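Local coordinates for BZLF1 trans-activator protein (Human herpesvirus 4, PDB 2C9L) that acts as a homodimeric bZIP transcription factor that binds DNA, including methylated viral DNA, and switches Epstein-Barr virus from latency to the lytic cycle, at residues C[2-5]-C[6-10]; C[28-31]-C[32-36]. The protein carries 2 engineered substitutions. All blocks are in the same frame, centred on the assembly; numbering follows the deposited sequence.

Contact 1 (C[2-5]-C[6-10]); sequences LEIK and RYKNR. With nucleotides of chain A; nucleotides of chain B.
L2 and R6 meet one turn apart on the helix, the leucine's CG lying over one face of the R6 guanidinium, 3.8 Å from CZ. Farther round the helix, I4 sends CD1 to within 4.2 Å of Y7 CD2 and its CG1 passes the aliphatic CD of K8. The backbone beneath is regular: R6, Y7, K8 and N9 each donate N-H to the carbonyl four residues back, and the K8 N to I4 O bond is the straightest, at 166°.

R6, K8, N9 and R10 turn to the DNA. A bend at chi3 (-65°) brings R6 NE to OP2 of DC12 in chain A at 3.0 Å, with NH2 adding a longer bond to the same oxygen. R10 grips OP2 of DT11 in the same strand with NE (2.7 Å) and NH2, the oxygen lying in the guanidinium plane. K8 NZ reaches across to OP2 of DC5 in chain B at 3.0 Å, so phosphates of both strands are held. N9 reads bases: OD1 accepts from N4 of DC12 at 2.8 Å, and ND2 donates to a thymine O4. Basic side chains on phosphates of both strands, together with an asparagine on base edges in the major groove, are as expected of a bZIP basic region bound to its DNA site.

Contact 2 (C[28-31]-C[32-36]); sequences REVA and AAKSS
V30 and K34 are brought alongside by their first torsions: V30 holds CG1 anti to its own backbone N (chi1 163°), whereas K34 places CG beside its N and then bends at chi2 (-67°). The two side chains consequently point the same way, one helical turn apart, with V30 CG1 and K34 CG 3.9 Å from each other. This stretch belongs to the bZIP helix, in the region assigned by similarity as the leucine zipper, which contributes to homodimerization.

The backbone bonds are those of a regular helix. K34 N donates to V30 O at 2.8 Å, nearly straight at 167°, and K34 CG also lies against that carbonyl oxygen. A33 N bonds E29 O in the same i to i+4 pattern, and S35 N bonds A31 O at 3.0 Å; the bond from A32 N to R28 O is weak, at 3.4 Å. The methyl groups of A32 and A33 both rest near E29 O.

The second subunit lies against A31, whose neighbour there is V30 of that chain. The apolar part of K34 stays beside V30 while its NZ is carried to the partner chain, forming a hydrogen bond to T61 O and a salt bridge with D63 of the second subunit. K34, a buried residue, thus joins the zipper helix to the partner's C-terminal tail. The hydroxyl of S35 bonds D63 of its own chain, so the tails of both subunits are gripped at adjacent positions. On the following residue, S36 turns OG back along the helix and donates to A33 O at 2.7 Å.

Both contacts lie on the single long helix 2-48, contact 1 near its N terminus and contact 2 farther along. Each is made between consecutive segments and closes no more than a helical turn, and they follow in series without nesting or crossing. Their centres are 39 Å apart and their nearest atoms about 24 Å, and the intervening part of the helix links them along the chain. Contact 1 faces DNA, and no other protein chain of the assembly touches it, whereas contact 2 faces the partner subunit and the C-terminal tails, about 12 Å from the nucleic acid at its nearest atom. The continuous helix thus couples DNA recognition at one end to dimerization farther on.

Contact 1 (C[2-5]-C[6-10])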
loop_
_atom_site.group_PDB
_atom_site.type_symbol
_atom_site.label_atom_id
_atom_site.label_comp_id
_atom_site.label_asym_id
_atom_site.label_seq_id
_atom_site.Cartn_x
_atom_site.Cartn_y
_atom_site.Cartn_z
ATOM N N LEU C 2 -11.209 39.004 -1.043
ATOM C CA LEU C 2 -9.926 38.359 -1.288
ATOM C C LEU C 2 -9.138 37.995 -0.034
ATOM O O LEU C 2 -8.467 36.965 -0.002
ATOM C CB LEU C 2 -9.058 39.240 -2.193
ATOM C CG LEU C 2 -7.713 38.628 -2.602
ATOM C CD1 LEU C 2 -7.947 37.308 -3.331
ATOM C CD2 LEU C 2 -6.953 39.597 -3.483
ATOM N N GLU C 3 -9.222 38.830 0.995
ATOM C CA GLU C 3 -8.489 38.585 2.234
ATOM C C GLU C 3 -8.925 37.305 2.952
ATOM O O GLU C 3 -8.091 36.474 3.336
ATOM C CB GLU C 3 -8.661 39.766 3.188
ATOM C CG GLU C 3 -7.777 39.686 4.421
ATOM C CD GLU C 3 -8.214 40.639 5.516
ATOM O OE1 GLU C 3 -9.216 40.337 6.202
ATOM O OE2 GLU C 3 -7.562 41.693 5.685
ATOM N N ILE C 4 -10.231 37.156 3.146
ATOM C CA ILE C 4 -10.761 35.983 3.826
ATOM C C ILE C 4 -10.616 34.740 2.938
ATOM O O ILE C 4 -10.339 33.648 3.429
ATOM C CB ILE C 4 -12.251 36.187 4.216
ATOM C CG1 ILE C 4 -12.714 35.061 5.143
ATOM C CG2 ILE C 4 -13.121 36.219 2.973
ATOM C CD1 ILE C 4 -12.008 35.038 6.485
ATOM N N LYS C 5 -10.790 34.917 1.632
ATOM C CA LYS C 5 -10.670 33.812 0.693
ATOM C C LYS C 5 -9.238 33.290 0.757
ATOM O O LYS C 5 -9.003 32.095 0.759
ATOM C CB LYS C 5 -10.990 34.280 -0.731
ATOM C CG LYS C 5 -11.049 33.138 -1.745
ATOM C CD LYS C 5 -11.469 33.608 -3.135
ATOM C CE LYS C 5 -10.345 34.346 -3.843
ATOM N NZ LYS C 5 -10.728 34.721 -5.234
ATOM N N ARG C 6 -8.291 34.213 0.824
ATOM C CA ARG C 6 -6.884 33.883 0.907
ATOM C C ARG C 6 -6.596 33.117 2.202
ATOM O O ARG C 6 -5.810 32.160 2.211
ATOM C CB ARG C 6 -6.072 35.175 0.865
ATOM C CG ARG C 6 -4.576 35.008 0.968
ATOM C CD ARG C 6 -3.910 36.352 0.701
ATOM N NE ARG C 6 -4.140 36.799 -0.670
ATOM C CZ ARG C 6 -4.299 38.067 -1.032
ATOM N NH1 ARG C 6 -4.266 39.035 -0.122
ATOM N NH2 ARG C 6 -4.471 38.373 -2.311
ATOM N N TYR C 7 -7.227 33.547 3.299
ATOM C CA TYR C 7 -7.039 32.879 4.583
ATOM C C TYR C 7 -7.592 31.457 4.548
ATOM O O TYR C 7 -6.964 30.523 5.038
ATOM C CB TYR C 7 -7.756 33.632 5.709
ATOM C CG TYR C 7 -7.889 32.787 6.950
ATOM C CD1 TYR C 7 -6.784 32.536 7.754
ATOM C CD2 TYR C 7 -9.103 32.175 7.280
ATOM C CE1 TYR C 7 -6.866 31.684 8.862
ATOM C CE2 TYR C 7 -9.199 31.321 8.395
ATOM C CZ TYR C 7 -8.072 31.084 9.175
ATOM O OH TYR C 7 -8.133 30.253 10.269
ATOM N N LYS C 8 -8.793 31.314 4.008
ATOM C CA LYS C 8 -9.431 30.018 3.915
ATOM C C LYS C 8 -8.640 29.077 3.004
ATOM O O LYS C 8 -8.578 27.880 3.268
ATOM C CB LYS C 8 -10.870 30.175 3.407
ATOM C CG LYS C 8 -11.831 30.708 4.479
ATOM C CD LYS C 8 -13.053 31.391 3.881
ATOM C CE LYS C 8 -13.905 30.439 3.065
ATOM N NZ LYS C 8 -14.511 29.373 3.908
ATOM N N ASN C 9 -8.032 29.595 1.943
ATOM C CA ASN C 9 -7.267 28.714 1.066
ATOM C C ASN C 9 -5.986 28.281 1.769
ATOM O O ASN C 9 -5.497 27.171 1.560
ATOM C CB ASN C 9 -6.931 29.401 -0.259
ATOM C CG ASN C 9 -6.303 28.445 -1.262
ATOM O OD1 ASN C 9 -5.140 28.588 -1.631
ATOM N ND2 ASN C 9 -7.071 27.460 -1.696
ATOM N N ARG C 10 -5.448 29.161 2.607
ATOM C CA ARG C 10 -4.240 28.845 3.353
ATOM C C ARG C 10 -4.552 27.678 4.304
ATOM O O ARG C 10 -3.710 26.819 4.551
ATOM C CB ARG C 10 -3.781 30.065 4.144
ATOM C CG ARG C 10 -2.388 29.945 4.730
ATOM C CD ARG C 10 -2.130 31.116 5.674
ATOM N NE ARG C 10 -2.368 32.394 5.007
ATOM C CZ ARG C 10 -2.939 33.451 5.576
ATOM N NH1 ARG C 10 -3.349 33.400 6.839
ATOM N NH2 ARG C 10 -3.097 34.564 4.876
ATOM P P DT A 11 -0.612 33.942 1.924
ATOM O OP1 DT A 11 -0.400 35.370 2.223
ATOM O OP2 DT A 11 -1.736 33.217 2.528
ATOM O "O5'" DT A 11 -0.729 33.767 0.347
ATOM C "C5'" DT A 11 0.415 34.145 -0.399
ATOM C "C4'" DT A 11 0.271 33.988 -1.898
ATOM O "O4'" DT A 11 0.594 32.632 -2.305
ATOM C "C3'" DT A 11 -1.123 34.214 -2.471
ATOM O "O3'" DT A 11 -1.089 35.126 -3.555
ATOM C "C2'" DT A 11 -1.719 32.823 -2.688
ATOM C "C1'" DT A 11 -0.492 32.035 -3.043
ATOM N N1 DT A 11 -0.538 30.573 -2.809
ATOM C C2 DT A 11 0.009 29.674 -3.729
ATOM O O2 DT A 11 0.590 30.006 -4.730
ATOM N N3 DT A 11 -0.156 28.348 -3.407
ATOM C C4 DT A 11 -0.774 27.842 -2.283
ATOM O O4 DT A 11 -0.838 26.628 -2.116
ATOM C C5 DT A 11 -1.308 28.844 -1.361
ATOM C C7 DT A 11 -2.002 28.401 -0.106
ATOM C C6 DT A 11 -1.157 30.129 -1.676
ATOM P P DC A 12 -2.458 35.650 -4.188
ATOM O OP1 DC A 12 -2.158 37.047 -4.615
ATOM O OP2 DC A 12 -3.593 35.390 -3.302
ATOM O "O5'" DC A 12 -2.571 34.727 -5.481
ATOM C "C5'" DC A 12 -1.399 34.583 -6.271
ATOM C "C4'" DC A 12 -1.601 33.696 -7.480
ATOM O "O4'" DC A 12 -1.550 32.282 -7.138
ATOM C "C3'" DC A 12 -2.938 33.867 -8.201
ATOM O "O3'" DC A 12 -2.708 33.781 -9.605
ATOM C "C2'" DC A 12 -3.818 32.749 -7.638
ATOM C "C1'" DC A 12 -2.796 31.646 -7.457
ATOM N N1 DC A 12 -3.073 30.586 -6.477
ATOM C C2 DC A 12 -2.703 29.267 -6.787
ATOM O O2 DC A 12 -2.162 29.048 -7.868
ATOM N N3 DC A 12 -2.952 28.269 -5.889
ATOM C C4 DC A 12 -3.543 28.556 -4.729
ATOM N N4 DC A 12 -3.770 27.535 -3.875
ATOM C C5 DC A 12 -3.931 29.901 -4.389
ATOM C C6 DC A 12 -3.683 30.869 -5.289
ATOM P P DC B 5 -15.654 25.989 2.360
ATOM O OP1 DC B 5 -16.320 26.014 3.696
ATOM O OP2 DC B 5 -14.818 27.136 1.925
ATOM O "O5'" DC B 5 -14.762 24.686 2.216
ATOM C "C5'" DC B 5 -15.446 23.467 2.032
ATOM C "C4'" DC B 5 -14.708 22.488 1.143
ATOM O "O4'" DC B 5 -14.692 22.901 -0.254
ATOM C "C3'" DC B 5 -13.228 22.298 1.486
ATOM O "O3'" DC B 5 -12.913 20.918 1.470
ATOM C "C2'" DC B 5 -12.469 23.183 0.495
ATOM C "C1'" DC B 5 -13.328 23.010 -0.721
ATOM N N1 DC B 5 -13.220 24.005 -1.800
ATOM C C2 DC B 5 -13.007 23.571 -3.119
ATOM O O2 DC B 5 -12.965 22.354 -3.366
ATOM N N3 DC B 5 -12.855 24.492 -4.098
ATOM C C4 DC B 5 -12.920 25.784 -3.811
ATOM N N4 DC B 5 -12.765 26.645 -4.819
ATOM C C5 DC B 5 -13.150 26.252 -2.482
ATOM C C6 DC B 5 -13.297 25.333 -1.521
#

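Contact 2 (C[28-31]-C[32-36])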
loop_
_atom_site.group_PDB
_atom_site.type_symbol
_atom_site.label_atom_id
_atom_site.label_comp_id
_atom_site.label_asym_id
_atom_site.label_seq_id
_atom_site.Cartn_x
_atom_site.Cartn_y
_atom_site.Cartn_z
ATOM N N ARG C 28 1.976 2.914 3.291
ATOM C CA ARG C 28 3.279 2.344 3.588
ATOM C C ARG C 28 3.049 1.212 4.611
ATOM O O ARG C 28 3.656 0.143 4.521
ATOM C CB ARG C 28 4.165 3.428 4.182
ATOM C CG ARG C 28 5.656 3.200 4.123
ATOM C CD ARG C 28 6.359 4.353 4.839
ATOM N NE ARG C 28 7.591 4.776 4.179
ATOM C CZ ARG C 28 8.710 4.060 4.134
ATOM N NH1 ARG C 28 8.765 2.869 4.717
ATOM N NH2 ARG C 28 9.777 4.536 3.502
ATOM N N GLU C 29 2.151 1.458 5.564
ATOM C CA GLU C 29 1.822 0.495 6.621
ATOM C C GLU C 29 1.000 -0.681 6.104
ATOM O O GLU C 29 1.240 -1.821 6.484
ATOM C CB GLU C 29 1.028 1.172 7.743
ATOM C CG GLU C 29 1.731 2.323 8.425
ATOM C CD GLU C 29 0.904 2.914 9.554
ATOM O OE1 GLU C 29 -0.292 3.203 9.329
ATOM O OE2 GLU C 29 1.451 3.095 10.663
ATOM N N VAL C 30 0.010 -0.384 5.268
ATOM C CA VAL C 30 -0.851 -1.402 4.683
ATOM C C VAL C 30 -0.044 -2.328 3.768
ATOM O O VAL C 30 -0.251 -3.537 3.766
ATOM C CB VAL C 30 -1.997 -0.748 3.881
ATOM C CG1 VAL C 30 -2.646 -1.759 2.950
ATOM C CG2 VAL C 30 -3.030 -0.183 4.845
ATOM N N ALA C 31 0.870 -1.753 2.990
ATOM C CA ALA C 31 1.712 -2.548 2.099
ATOM C C ALA C 31 2.485 -3.573 2.916
ATOM O O ALA C 31 2.612 -4.733 2.517
ATOM C CB ALA C 31 2.688 -1.662 1.358
ATOM N N ALA C 32 3.008 -3.126 4.052
ATOM C CA ALA C 32 3.782 -3.985 4.933
ATOM C C ALA C 32 2.868 -5.020 5.589
ATOM O O ALA C 32 3.186 -6.202 5.597
ATOM C CB ALA C 32 4.498 -3.142 5.999
ATOM N N ALA C 33 1.728 -4.573 6.116
ATOM C CA ALA C 33 0.773 -5.478 6.759
ATOM C C ALA C 33 0.287 -6.570 5.810
ATOM O O ALA C 33 0.215 -7.730 6.194
ATOM C CB ALA C 33 -0.424 -4.695 7.302
ATOM N N LYS C 34 -0.054 -6.194 4.580
ATOM C CA LYS C 34 -0.528 -7.154 3.580
ATOM C C LYS C 34 0.591 -8.112 3.195
ATOM O O LYS C 34 0.354 -9.291 2.925
ATOM C CB LYS C 34 -1.001 -6.432 2.314
ATOM C CG LYS C 34 -2.239 -5.568 2.483
ATOM C CD LYS C 34 -3.478 -6.399 2.771
ATOM C CE LYS C 34 -4.735 -5.536 2.699
ATOM N NZ LYS C 34 -5.984 -6.326 2.874
ATOM N N SER C 35 1.815 -7.597 3.163
ATOM C CA SER C 35 2.963 -8.413 2.805
ATOM C C SER C 35 3.247 -9.447 3.892
ATOM O O SER C 35 3.551 -10.596 3.592
ATOM C CB SER C 35 4.190 -7.526 2.590
ATOM O OG SER C 35 5.255 -8.271 2.038
ATOM N N SER C 36 3.152 -9.043 5.155
ATOM C CA SER C 36 3.398 -9.974 6.247
ATOM C C SER C 36 2.276 -11.012 6.269
ATOM O O SER C 36 2.526 -12.196 6.470
ATOM C CB SER C 36 3.471 -9.230 7.582
ATOM O OG SER C 36 2.263 -8.546 7.837
#